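Local coordinates for protein phosphoacetylglucosamine mutase (Aspergillus lentulus, PDB 5O9X) that interconverts N-acetylglucosamine 6-phosphate and N-acetylglucosamine 1-phosphate, as a member of the phosphohexomutase family, at residues A18-G22 / K23-Y27; R226-I229 / K230-E234; S272-S275 / I276-C280; A324-A327 / Q328-I332; E518-S521 / R522-D526. The protein carries 1 engineered substitution. All coordinates share one frame; numbering follows the deposited sequence.

Contact 1: residues A18-G22 / K23-Y27; sequences AKPEG and KIFQY
Pro20 meets both Lys23 and Phe25 round a tight turn. Its ring carbon CG lies 3.8 Å from Lys23 CG. The same Pro20 CG is also 3.8 Å from Phe25 CZ. That contact falls at the edge of the aromatic ring, near its plane, not over a face. Phe25 has CG anti to its own carbonyl carbon (chi1 -54°), which carries the ring back along the chain toward the proline. Lys19 reaches the same edge, with CE 4.2 Å from Phe25 CE2. The Lys19 chain bends at chi3 and chi4. Its ammonium then meets a water, with NZ 2.7 Å from the water oxygen. That water donates to Lys23 O at 2.8 Å and so bridges the Lys19 ammonium and the Lys23 carbonyl. Lys23 bends early, at chi2 (-61°), and its CG packs across the proline ring. Lys19 NZ also makes a weak bond to Asn101 O, and Phe25 packs against Val42 of helix 40-56. The backbone is closed by a weak bond, Lys23 N to Pro20 O, 3.5 Å. Gly22 takes the positive phi (81°) at the third position. Pro20 to Lys23 is thus a type II beta turn, in the loop between helix 4-14 and strand 32-35.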
loop_
_atom_site.group_PDB
_atom_site.type_symbol
_atom_site.label_atom_id
_atom_site.label_comp_id
_atom_site.label_asym_id
_atom_site.label_seq_id
_atom_site.Cartn_x
_atom_site.Cartn_y
_atom_site.Cartn_z
ATOM N N ALA A 18 0.708 8.195 -29.825
ATOM C CA ALA A 18 1.956 7.729 -30.422
ATOM C C ALA A 18 2.748 7.077 -29.300
ATOM O O ALA A 18 2.879 7.687 -28.228
ATOM C CB ALA A 18 2.724 8.915 -31.015
ATOM N N LYS A 19 3.235 5.846 -29.508
ATOM C CA LYS A 19 4.150 5.209 -28.562
ATOM C C LYS A 19 5.460 5.941 -28.550
ATOM O O LYS A 19 5.936 6.342 -29.616
ATOM C CB LYS A 19 4.461 3.769 -28.925
ATOM C CG LYS A 19 3.322 2.827 -28.708
ATOM C CD LYS A 19 3.778 1.417 -28.951
ATOM C CE LYS A 19 4.080 0.719 -27.653
ATOM N NZ LYS A 19 5.281 -0.121 -27.824
ATOM N N PRO A 20 6.068 6.118 -27.355
ATOM C CA PRO A 20 7.424 6.676 -27.331
ATOM C C PRO A 20 8.438 5.680 -27.867
ATOM O O PRO A 20 8.365 4.474 -27.568
ATOM C CB PRO A 20 7.680 6.952 -25.821
ATOM C CG PRO A 20 6.698 6.115 -25.085
ATOM C CD PRO A 20 5.518 5.924 -25.992
ATOM N N GLU A 21 9.382 6.177 -28.653
ATOM C CA GLU A 21 10.250 5.300 -29.430
ATOM C C GLU A 21 11.174 4.556 -28.501
ATOM O O GLU A 21 11.795 5.141 -27.622
ATOM C CB GLU A 21 11.078 6.087 -30.454
ATOM C CG GLU A 21 10.256 6.885 -31.441
ATOM C CD GLU A 21 10.666 6.594 -32.869
ATOM O OE1 GLU A 21 11.134 5.455 -33.140
ATOM O OE2 GLU A 21 10.519 7.505 -33.718
ATOM N N GLY A 22 11.242 3.257 -28.690
ATOM C CA GLY A 22 12.201 2.498 -27.953
ATOM C C GLY A 22 11.845 2.106 -26.522
ATOM O O GLY A 22 12.555 1.292 -25.986
ATOM N N LYS A 23 10.784 2.661 -25.893
ATOM C CA LYS A 23 10.461 2.263 -24.491
ATOM C C LYS A 23 9.755 0.926 -24.468
ATOM O O LYS A 23 8.794 0.677 -25.237
ATOM C CB LYS A 23 9.596 3.277 -23.731
ATOM C CG LYS A 23 10.036 4.726 -23.869
ATOM C CD LYS A 23 11.440 5.031 -23.349
ATOM C CE LYS A 23 11.609 6.527 -23.155
ATOM N NZ LYS A 23 12.886 6.816 -22.461
ATOM N N ILE A 24 10.247 0.069 -23.592
ATOM C CA ILE A 24 9.615 -1.207 -23.280
ATOM C C ILE A 24 9.007 -0.998 -21.871
ATOM O O ILE A 24 9.677 -0.503 -21.001
ATOM C CB ILE A 24 10.646 -2.359 -23.297
ATOM C CG1 ILE A 24 11.139 -2.651 -24.780
ATOM C CG2 ILE A 24 10.082 -3.599 -22.600
ATOM C CD1 ILE A 24 12.488 -3.352 -24.903
ATOM N N PHE A 25 7.735 -1.339 -21.698
ATOM C CA PHE A 25 7.009 -1.114 -20.449
ATOM C C PHE A 25 6.929 -2.397 -19.626
ATOM O O PHE A 25 6.874 -3.478 -20.177
ATOM C CB PHE A 25 5.607 -0.578 -20.749
ATOM C CG PHE A 25 5.618 0.630 -21.612
ATOM C CD1 PHE A 25 6.063 1.861 -21.113
ATOM C CD2 PHE A 25 5.180 0.553 -22.957
ATOM C CE1 PHE A 25 6.067 3.001 -21.911
ATOM C CE2 PHE A 25 5.215 1.702 -23.766
ATOM C CZ PHE A 25 5.643 2.925 -23.244
ATOM N N GLN A 26 7.002 -2.273 -18.299
ATOM C CA GLN A 26 6.879 -3.432 -17.439
ATOM C C GLN A 26 5.881 -3.093 -16.329
ATOM O O GLN A 26 5.800 -1.934 -15.903
ATOM C CB GLN A 26 8.252 -3.849 -16.887
ATOM C CG GLN A 26 9.075 -2.653 -16.417
ATOM C CD GLN A 26 10.399 -3.012 -15.715
ATOM O OE1 GLN A 26 11.377 -3.421 -16.373
ATOM N NE2 GLN A 26 10.442 -2.826 -14.362
ATOM N N TYR A 27 5.157 -4.094 -15.841
ATOM C CA TYR A 27 4.126 -3.858 -14.822
ATOM C C TYR A 27 4.733 -3.425 -13.438
ATOM O O TYR A 27 4.161 -2.595 -12.725
ATOM C CB TYR A 27 3.235 -5.094 -14.701
ATOM C CG TYR A 27 1.932 -4.847 -13.995
ATOM C CD1 TYR A 27 0.800 -4.380 -14.712
ATOM C CD2 TYR A 27 1.804 -5.097 -12.615
ATOM C CE1 TYR A 27 -0.392 -4.177 -14.062
ATOM C CE2 TYR A 27 0.574 -4.923 -11.953
ATOM C CZ TYR A 27 -0.505 -4.455 -12.676
ATOM O OH TYR A 27 -1.736 -4.212 -12.083
HETATM O O HOH W 1 6.939 -1.326 -26.009
#

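Contact 2: residues R226-I229 / K230-E234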
loop_
_atom_site.group_PDB
_atom_site.type_symbol
_atom_site.label_atom_id
_atom_site.label_comp_id
_atom_site.label_asym_id
_atom_site.label_seq_id
_atom_site.Cartn_x
_atom_site.Cartn_y
_atom_site.Cartn_z
ATOM N N ARG A 226 -9.679 15.668 6.086
ATOM C CA ARG A 226 -10.495 16.782 6.629
ATOM C C ARG A 226 -11.980 16.458 6.500
ATOM O O ARG A 226 -12.735 16.764 7.405
ATOM C CB ARG A 226 -10.177 18.084 5.856
ATOM C CG ARG A 226 -11.075 19.321 6.205
ATOM C CD ARG A 226 -10.815 20.513 5.210
ATOM N NE ARG A 226 -9.487 20.688 5.489
ATOM C CZ ARG A 226 -8.411 20.602 4.732
ATOM N NH1 ARG A 226 -8.332 20.630 3.399
ATOM N NH2 ARG A 226 -7.349 20.626 5.479
ATOM N N GLU A 227 -12.392 15.885 5.363
ATOM C CA GLU A 227 -13.782 15.481 5.163
ATOM C C GLU A 227 -14.232 14.359 6.136
ATOM O O GLU A 227 -15.307 14.458 6.730
ATOM C CB GLU A 227 -14.026 15.038 3.705
ATOM C CG GLU A 227 -15.492 14.923 3.224
ATOM C CD GLU A 227 -16.370 16.177 3.372
ATOM O OE1 GLU A 227 -15.847 17.330 3.496
ATOM O OE2 GLU A 227 -17.630 16.003 3.407
ATOM N N LEU A 228 -13.407 13.307 6.264
ATOM C CA LEU A 228 -13.651 12.218 7.184
ATOM C C LEU A 228 -13.875 12.775 8.600
ATOM O O LEU A 228 -14.752 12.283 9.293
ATOM C CB LEU A 228 -12.450 11.205 7.192
ATOM C CG LEU A 228 -12.561 10.210 8.398
ATOM C CD1 LEU A 228 -13.777 9.297 8.222
ATOM C CD2 LEU A 228 -11.216 9.417 8.341
ATOM N N ILE A 229 -13.120 13.812 9.008
ATOM C CA ILE A 229 -13.203 14.308 10.396
ATOM C C ILE A 229 -14.627 14.847 10.729
ATOM O O ILE A 229 -15.128 14.655 11.841
ATOM C CB ILE A 229 -12.165 15.355 10.572
ATOM C CG1 ILE A 229 -10.843 14.598 10.716
ATOM C CG2 ILE A 229 -12.356 16.234 11.854
ATOM C CD1 ILE A 229 -9.627 15.503 10.632
ATOM N N LYS A 230 -15.300 15.407 9.739
ATOM C CA LYS A 230 -16.729 15.804 9.934
ATOM C C LYS A 230 -17.630 14.667 10.293
ATOM O O LYS A 230 -18.621 14.892 10.973
ATOM C CB LYS A 230 -17.263 16.390 8.669
ATOM C CG LYS A 230 -16.494 17.625 8.216
ATOM C CD LYS A 230 -17.193 18.060 6.936
ATOM C CE LYS A 230 -16.426 19.179 6.245
ATOM N NZ LYS A 230 -17.121 19.378 4.918
ATOM N N TYR A 231 -17.342 13.445 9.809
ATOM C CA TYR A 231 -18.126 12.260 10.180
ATOM C C TYR A 231 -17.775 11.629 11.513
ATOM O O TYR A 231 -18.550 10.850 12.007
ATOM C CB TYR A 231 -18.037 11.194 9.085
ATOM C CG TYR A 231 -18.696 11.623 7.772
ATOM C CD1 TYR A 231 -19.964 11.130 7.398
ATOM C CD2 TYR A 231 -18.043 12.513 6.883
ATOM C CE1 TYR A 231 -20.560 11.538 6.170
ATOM C CE2 TYR A 231 -18.611 12.848 5.680
ATOM C CZ TYR A 231 -19.883 12.388 5.339
ATOM O OH TYR A 231 -20.473 12.728 4.111
ATOM N N LEU A 232 -16.581 11.920 12.075
ATOM C CA LEU A 232 -16.079 11.099 13.210
ATOM C C LEU A 232 -16.870 11.385 14.514
ATOM O O LEU A 232 -17.358 12.490 14.664
ATOM C CB LEU A 232 -14.570 11.311 13.446
ATOM C CG LEU A 232 -13.674 10.750 12.311
ATOM C CD1 LEU A 232 -12.232 11.134 12.619
ATOM C CD2 LEU A 232 -13.757 9.220 12.254
ATOM N N PRO A 233 -16.959 10.409 15.440
ATOM C CA PRO A 233 -17.762 10.669 16.665
ATOM C C PRO A 233 -17.108 11.710 17.523
ATOM O O PRO A 233 -15.884 11.936 17.411
ATOM C CB PRO A 233 -17.843 9.301 17.364
ATOM C CG PRO A 233 -16.706 8.520 16.801
ATOM C CD PRO A 233 -16.456 9.018 15.396
ATOM N N GLU A 234 -17.896 12.338 18.395
ATOM C CA GLU A 234 -17.532 13.648 18.993
ATOM C C GLU A 234 -16.670 13.674 20.288
ATOM O O GLU A 234 -15.906 14.678 20.536
ATOM C CB GLU A 234 -18.835 14.477 19.214
ATOM C CG GLU A 234 -18.629 15.996 19.205
ATOM C CD GLU A 234 -18.479 16.603 17.811
ATOM O OE1 GLU A 234 -19.087 17.674 17.533
ATOM O OE2 GLU A 234 -17.740 16.020 16.994
HETATM O O HOH W 2 -18.772 13.895 2.389
#
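Glu227 and Lys230 form a salt bridge on the outer side of the last helical turn. Lys230 NZ lies 2.8 Å from Glu227 OE1, on the syn side of the carboxylate and 23° out of its plane. Lys230 is extended beyond CG, while Glu227 bends at chi2 (56°), which swings its carboxylate along the helix toward the ammonium. The other oxygen has a different partner. A water donates to Glu227 OE2 at 2.6 Å and also hydrogen-bonds Tyr231 OH at 2.7 Å. One carboxylate therefore serves the lysine directly and the tyrosine through water. The Tyr231 ring stands well turned from the carboxylate, with its edge toward Glu227 O. Its ring also meets that of Tyr192 on helix 188-202.

The apolar contacts gather on Leu232. Its CD2 is 4.0 Å from Leu228 CD1, and its CD1 is 4.2 Å from Ile229 CG1. The two methyl branches thus reach back to two successive residues. Ile229 also touches Ile240 of strand 240-243.

The backbone bonds are three residues apart. Tyr231 N donates to Leu228 O at 2.9 Å, and Leu232 N to Ile229 O at 3.1 Å. Lys230 N to Glu227 O is a weaker bond of the same spacing. This i to i-3 pattern is consistent with a last turn that tightens toward 3-10 form. The segment is the C-terminal end of the helix in a beta-alpha-beta unit, strand 212-215, helix 221-231 and strand 240-243, within domain II.

Contact 3: residues S272-S275 / I276-C280. Unlike the reference sequence in segment 276-280: Ile276 (reference Val).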
loop_
_atom_site.group_PDB
_atom_site.type_symbol
_atom_site.label_atom_id
_atom_site.label_comp_id
_atom_site.label_asym_id
_atom_site.label_seq_id
_atom_site.Cartn_x
_atom_site.Cartn_y
_atom_site.Cartn_z
ATOM N N SER A 272 8.033 20.927 9.429
ATOM C CA SER A 272 7.289 20.528 10.642
ATOM C C SER A 272 7.427 21.584 11.737
ATOM O O SER A 272 8.553 22.030 12.037
ATOM C CB SER A 272 7.792 19.172 11.188
ATOM O OG SER A 272 7.057 18.780 12.367
ATOM N N LYS A 273 6.295 21.951 12.327
ATOM C CA LYS A 273 6.270 22.880 13.480
ATOM C C LYS A 273 5.923 22.138 14.768
ATOM O O LYS A 273 5.594 22.768 15.767
ATOM C CB LYS A 273 5.205 23.976 13.213
ATOM C CG LYS A 273 5.567 24.902 12.048
ATOM C CD LYS A 273 6.951 25.521 12.205
ATOM C CE LYS A 273 7.246 26.595 11.142
ATOM N NZ LYS A 273 7.237 26.013 9.747
ATOM N N ALA A 274 5.972 20.798 14.747
ATOM C CA ALA A 274 5.604 19.987 15.918
ATOM C C ALA A 274 6.477 20.246 17.137
ATOM O O ALA A 274 7.669 20.528 17.015
ATOM C CB ALA A 274 5.544 18.451 15.590
ATOM N N SER A 275 5.847 20.257 18.305
ATOM C CA SER A 275 6.592 20.428 19.555
ATOM C C SER A 275 7.124 19.104 20.032
ATOM O O SER A 275 6.645 18.033 19.615
ATOM C CB SER A 275 5.650 21.054 20.644
ATOM O OG SER A 275 5.123 22.306 20.179
ATOM N N ILE A 276 8.083 19.171 20.956
ATOM C CA ILE A 276 8.524 18.029 21.738
ATOM C C ILE A 276 7.315 17.279 22.259
ATOM O O ILE A 276 6.350 17.926 22.672
ATOM C CB ILE A 276 9.451 18.519 22.894
ATOM C CG1 ILE A 276 10.888 18.747 22.362
ATOM C CG2 ILE A 276 9.463 17.556 24.035
ATOM C CD1 ILE A 276 11.627 19.949 22.981
ATOM N N LEU A 277 7.351 15.932 22.120
ATOM C CA LEU A 277 6.298 14.990 22.517
ATOM C C LEU A 277 4.956 15.058 21.712
ATOM O O LEU A 277 4.061 14.273 22.006
ATOM C CB LEU A 277 5.981 15.080 24.053
ATOM C CG LEU A 277 7.120 14.853 25.097
ATOM C CD1 LEU A 277 6.569 14.901 26.537
ATOM C CD2 LEU A 277 7.845 13.546 24.824
ATOM N N ASP A 278 4.797 15.963 20.725
ATOM C CA ASP A 278 3.597 15.899 19.891
ATOM C C ASP A 278 3.590 14.540 19.107
ATOM O O ASP A 278 4.599 14.211 18.445
ATOM C CB ASP A 278 3.546 17.038 18.880
ATOM C CG ASP A 278 3.064 18.360 19.515
ATOM O OD1 ASP A 278 2.527 18.325 20.660
ATOM O OD2 ASP A 278 3.213 19.394 18.832
ATOM N N ARG A 279 2.463 13.817 19.131
ATOM C CA ARG A 279 2.383 12.557 18.343
ATOM C C ARG A 279 2.107 12.977 16.884
ATOM O O ARG A 279 1.141 13.727 16.656
ATOM C CB ARG A 279 1.210 11.733 18.847
ATOM C CG ARG A 279 0.987 10.350 18.166
ATOM C CD ARG A 279 0.024 9.535 18.991
ATOM N NE ARG A 279 -1.417 9.994 18.947
ATOM C CZ ARG A 279 -2.049 10.720 19.897
ATOM N NH1 ARG A 279 -1.380 11.177 20.957
ATOM N NH2 ARG A 279 -3.330 11.042 19.744
ATOM N N CYS A 280 2.947 12.515 15.932
ATOM C CA CYS A 280 2.765 12.867 14.508
ATOM C C CYS A 280 2.641 11.621 13.636
ATOM O O CYS A 280 3.104 10.535 14.008
ATOM C CB CYS A 280 3.992 13.635 14.028
ATOM S SG CYS A 280 4.254 15.201 14.956
HETATM O O HOH W 3 6.952 15.712 18.091
HETATM O O HOH W 4 2.496 21.993 19.273
#
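Ser275 is gripped by Asp278 through both main chain and side chain. Its amide N donates to Asp278 OD2 at 2.8 Å, with an N-H...O angle of 157°. The donor comes from above the carboxylate plane, 53° out of it. Asp278 has CG beside its own backbone N (chi1 -79°), and this turns the carboxylate back over the start of the turn. In the other direction, Asp278 N donates to Ser275 O at 3.0 Å. The two residues are therefore joined by a pair of bonds that run opposite ways. Waters reinforce the pair. One sits 2.8 Å from Ser275 OG and donates to Asp278 OD2, so that oxygen receives two bonds. Another donates to both Ser275 O and Asp278 O. The bond from Asp278 N closes a type II beta turn from Ser275 to Asp278. Leu277 takes the positive phi at its third position, although it is not a glycine. The turn leads into strand 279-283 of the domain II sheet.

Ile276, which replaces the reference valine, is the second residue of the turn. Its CB points away from segment 272-275, and the side chain touches Asn299. Ala274 packs on the inner side, with CB 3.6 Å from Cys280 SG. The same methyl lies 4.1 Å from Asp278 CB. Cys280 in turn touches Thr213 and Tyr293 on the neighbouring strands of the sheet.

Contact 4: residues A324-A327 / Q328-I332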
loop_
_atom_site.group_PDB
_atom_site.type_symbol
_atom_site.label_atom_id
_atom_site.label_comp_id
_atom_site.label_asym_id
_atom_site.label_seq_id
_atom_site.Cartn_x
_atom_site.Cartn_y
_atom_site.Cartn_z
ATOM N N ALA A 324 -11.123 -12.290 25.397
ATOM C CA ALA A 324 -12.393 -12.756 24.906
ATOM C C ALA A 324 -12.564 -14.304 25.085
ATOM O O ALA A 324 -13.652 -14.805 24.831
ATOM C CB ALA A 324 -12.596 -12.384 23.423
ATOM N N GLY A 325 -11.491 -15.023 25.415
ATOM C CA GLY A 325 -11.506 -16.446 25.755
ATOM C C GLY A 325 -11.345 -17.254 24.492
ATOM O O GLY A 325 -11.664 -18.456 24.454
ATOM N N ILE A 326 -10.816 -16.608 23.450
ATOM C CA ILE A 326 -10.681 -17.246 22.132
ATOM C C ILE A 326 -9.241 -17.315 21.509
ATOM O O ILE A 326 -9.118 -17.550 20.285
ATOM C CB ILE A 326 -11.724 -16.706 21.091
ATOM C CG1 ILE A 326 -11.605 -15.164 20.852
ATOM C CG2 ILE A 326 -13.140 -17.250 21.425
ATOM C CD1 ILE A 326 -12.482 -14.633 19.724
ATOM N N ALA A 327 -8.211 -17.145 22.347
ATOM C CA ALA A 327 -6.802 -17.104 21.909
ATOM C C ALA A 327 -6.408 -18.324 21.081
ATOM O O ALA A 327 -5.807 -18.178 20.019
ATOM C CB ALA A 327 -5.867 -16.995 23.083
ATOM N N GLN A 328 -6.792 -19.507 21.567
ATOM C CA GLN A 328 -6.528 -20.794 20.920
ATOM C C GLN A 328 -7.185 -20.918 19.532
ATOM O O GLN A 328 -6.700 -21.628 18.686
ATOM C CB GLN A 328 -6.914 -21.945 21.903
ATOM C CG GLN A 328 -8.407 -22.039 22.364
ATOM C CD GLN A 328 -9.072 -20.801 23.106
ATOM O OE1 GLN A 328 -8.520 -20.163 24.042
ATOM N NE2 GLN A 328 -10.303 -20.515 22.701
ATOM N N LYS A 329 -8.239 -20.151 19.270
ATOM C CA LYS A 329 -8.990 -20.155 17.977
ATOM C C LYS A 329 -8.602 -19.043 16.984
ATOM O O LYS A 329 -9.031 -19.081 15.842
ATOM C CB LYS A 329 -10.526 -20.080 18.210
ATOM C CG LYS A 329 -11.080 -21.101 19.204
ATOM C CD LYS A 329 -12.605 -21.169 19.235
ATOM C CE LYS A 329 -13.189 -22.127 18.184
ATOM N NZ LYS A 329 -14.678 -22.049 18.024
ATOM N N LEU A 330 -7.834 -18.043 17.432
ATOM C CA LEU A 330 -7.347 -16.963 16.561
ATOM C C LEU A 330 -5.804 -16.920 16.535
ATOM O O LEU A 330 -5.190 -15.990 17.051
ATOM C CB LEU A 330 -7.914 -15.593 16.950
ATOM C CG LEU A 330 -9.397 -15.227 16.844
ATOM C CD1 LEU A 330 -9.552 -13.832 17.452
ATOM C CD2 LEU A 330 -9.884 -15.207 15.404
ATOM N N LYS A 331 -5.208 -17.910 15.896
ATOM C CA LYS A 331 -3.753 -17.906 15.630
ATOM C C LYS A 331 -3.317 -16.693 14.710
ATOM O O LYS A 331 -3.701 -16.555 13.523
ATOM C CB LYS A 331 -3.257 -19.280 15.077
ATOM C CG LYS A 331 -3.567 -20.585 15.875
ATOM C CD LYS A 331 -3.564 -20.419 17.394
ATOM C CE LYS A 331 -2.288 -20.925 18.053
ATOM N NZ LYS A 331 -2.262 -20.530 19.495
ATOM N N ILE A 332 -2.508 -15.832 15.305
ATOM C CA ILE A 332 -2.013 -14.658 14.595
ATOM C C ILE A 332 -0.657 -14.971 13.945
ATOM O O ILE A 332 0.217 -15.562 14.567
ATOM C CB ILE A 332 -1.853 -13.462 15.589
ATOM C CG1 ILE A 332 -3.177 -13.178 16.289
ATOM C CG2 ILE A 332 -1.334 -12.189 14.891
ATOM C CD1 ILE A 332 -2.965 -12.327 17.522
HETATM O O HOH W 5 -8.315 -17.582 25.497
HETATM O O HOH W 6 -4.742 -15.598 19.582
#
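Gln328 folds its side-chain amide back onto the backbone of Gly325. NE2 donates to Gly325 O at 3.0 Å, and the bond is nearly straight (166°). The acceptor lies close to the plane of the Gln328 amide. Two turns of the side chain make this possible: CG sits between the backbone N and the carbonyl carbon (chi1 61°), and the chain bends again at chi2. OE1 faces a water that donates to it at 3.0 Å. The same water accepts from Ala327 N.

Backbone bonds wind the segment into a short turn. Lys329 N donates to Ile326 O at 2.9 Å, and Leu330 N to Ala327 O at 3.3 Å. A second water donates to Ala327 O and Leu330 O.

The apolar contact is Ile326 with Leu330, CD1 to CD1 at 3.8 Å. Both side chains also touch helices 391-399 and 405-420.

Gly325, with positive phi, ends helix 306-324 in a Schellman motif. The chemistry divides by side: hydrocarbon faces the neighbouring helices, while the amide and waters occupy the polar side. Gln328 thus uses both ends of its amide, one directly and one through water, to hold the chain just past the helix end.

Contact 5: residues E518-S521 / R522-D526; sequences EAAS and RSEAD
The chain leaves strand 513-518 in extended form through Ala519. It bends at Ala520, and Ser521, again extended, leads into helix 522-539. This return brings Ala519 CA within 4.7 Å of Ala525 CA. Ser521 O accepts from Ala525 N at 3.0 Å, the first full turn of the helix. Ser521 is the N-cap. Its OG receives a weak bond from Glu524 N at 3.4 Å. The same hydroxyl donates to Glu524 OE1 at 2.7 Å, on the anti lone pair of that oxygen. Its chi1 of 75° sets OG over the helix start, where it can act as acceptor and donor at once.

Glu524 is extended beyond CG, so its carboxylate reaches back to the hydroxyl. The other oxygen, OE2, accepts from Asn498 N. The Ala519 methyl packs against the first turn, with CB 3.5 Å from Glu524 CB and 4.2 Å from Ala525 CB. On another side of the helix, Arg522 NH1 meets Asp526 OD1 in a salt bridge of 3.1 Å. Arg522 NH1 also donates to Ser458 O, and Asp526 OD1 pairs with Arg459 on strand 458-463.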
loop_
_atom_site.group_PDB
_atom_site.type_symbol
_atom_site.label_atom_id
_atom_site.label_comp_id
_atom_site.label_asym_id
_atom_site.label_seq_id
_atom_site.Cartn_x
_atom_site.Cartn_y
_atom_site.Cartn_z
ATOM N N GLU A 518 21.359 -2.591 7.955
ATOM C CA GLU A 518 21.210 -2.367 9.378
ATOM C C GLU A 518 22.483 -2.927 10.095
ATOM O O GLU A 518 23.160 -3.833 9.581
ATOM C CB GLU A 518 19.917 -2.980 9.910
ATOM C CG GLU A 518 19.863 -4.509 9.742
ATOM C CD GLU A 518 18.538 -5.129 10.187
ATOM O OE1 GLU A 518 17.493 -4.391 10.131
ATOM O OE2 GLU A 518 18.535 -6.364 10.506
ATOM N N ALA A 519 22.803 -2.351 11.251
ATOM C CA ALA A 519 23.816 -2.967 12.122
ATOM C C ALA A 519 23.552 -2.494 13.560
ATOM O O ALA A 519 22.619 -1.707 13.770
ATOM C CB ALA A 519 25.224 -2.557 11.637
ATOM N N ALA A 520 24.424 -2.843 14.512
ATOM C CA ALA A 520 24.150 -2.505 15.920
ATOM C C ALA A 520 24.378 -1.064 16.256
ATOM O O ALA A 520 23.849 -0.566 17.247
ATOM C CB ALA A 520 25.012 -3.403 16.821
ATOM N N SER A 521 25.166 -0.349 15.447
ATOM C CA SER A 521 25.507 1.026 15.745
ATOM C C SER A 521 25.360 1.878 14.476
ATOM O O SER A 521 25.383 1.332 13.343
ATOM C CB SER A 521 26.967 1.132 16.320
ATOM O OG SER A 521 27.913 0.961 15.256
ATOM N N ARG A 522 25.154 3.196 14.660
ATOM C CA ARG A 522 24.973 4.147 13.548
ATOM C C ARG A 522 26.167 4.135 12.552
ATOM O O ARG A 522 25.947 4.104 11.311
ATOM C CB ARG A 522 24.776 5.585 14.088
ATOM C CG ARG A 522 24.596 6.732 13.067
ATOM C CD ARG A 522 23.827 6.386 11.746
ATOM N NE ARG A 522 22.485 6.090 12.071
ATOM C CZ ARG A 522 21.615 5.337 11.403
ATOM N NH1 ARG A 522 21.842 4.794 10.203
ATOM N NH2 ARG A 522 20.465 5.234 11.959
ATOM N N SER A 523 27.414 4.173 13.090
ATOM C CA SER A 523 28.607 4.146 12.251
ATOM C C SER A 523 28.666 2.869 11.400
ATOM O O SER A 523 29.012 2.921 10.217
ATOM C CB SER A 523 29.903 4.327 13.100
ATOM O OG SER A 523 29.810 5.706 13.471
ATOM N N GLU A 524 28.346 1.739 12.015
ATOM C CA GLU A 524 28.370 0.465 11.274
ATOM C C GLU A 524 27.319 0.421 10.186
ATOM O O GLU A 524 27.615 -0.044 9.053
ATOM C CB GLU A 524 28.177 -0.712 12.203
ATOM C CG GLU A 524 29.436 -1.023 13.057
ATOM C CD GLU A 524 29.097 -2.031 14.136
ATOM O OE1 GLU A 524 28.230 -1.687 15.025
ATOM O OE2 GLU A 524 29.575 -3.171 14.025
ATOM N N ALA A 525 26.096 0.829 10.515
ATOM C CA ALA A 525 25.033 0.706 9.480
ATOM C C ALA A 525 25.350 1.630 8.311
ATOM O O ALA A 525 25.110 1.268 7.168
ATOM C CB ALA A 525 23.670 1.053 10.046
ATOM N N ASP A 526 25.817 2.866 8.584
ATOM C CA ASP A 526 26.114 3.780 7.487
ATOM C C ASP A 526 27.288 3.281 6.638
ATOM O O ASP A 526 27.293 3.434 5.407
ATOM C CB ASP A 526 26.481 5.161 8.099
ATOM C CG ASP A 526 25.215 5.923 8.616
ATOM O OD1 ASP A 526 24.104 5.515 8.282
ATOM O OD2 ASP A 526 25.332 6.905 9.327
#

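All five contacts are local, and they follow one another along the chain without nesting or crossing. Contact 1 closes a turn in the loop between helix 4-14 and strand 32-35. Contact 2 ends helix 221-231 before strand 240-243. Contact 3 turns the chain into strand 279-283 of the same sheet, its centre about 22 Å from that of contact 2. Contact 4 joins helix 306-324 to strand 332-337 in domain III. Contact 5 links strand 513-518 to helix 522-539 in the C-terminal domain. None touches another. Contacts 1 and 4 lie on opposite sides of the chain's centre, with centres about 51 Å apart.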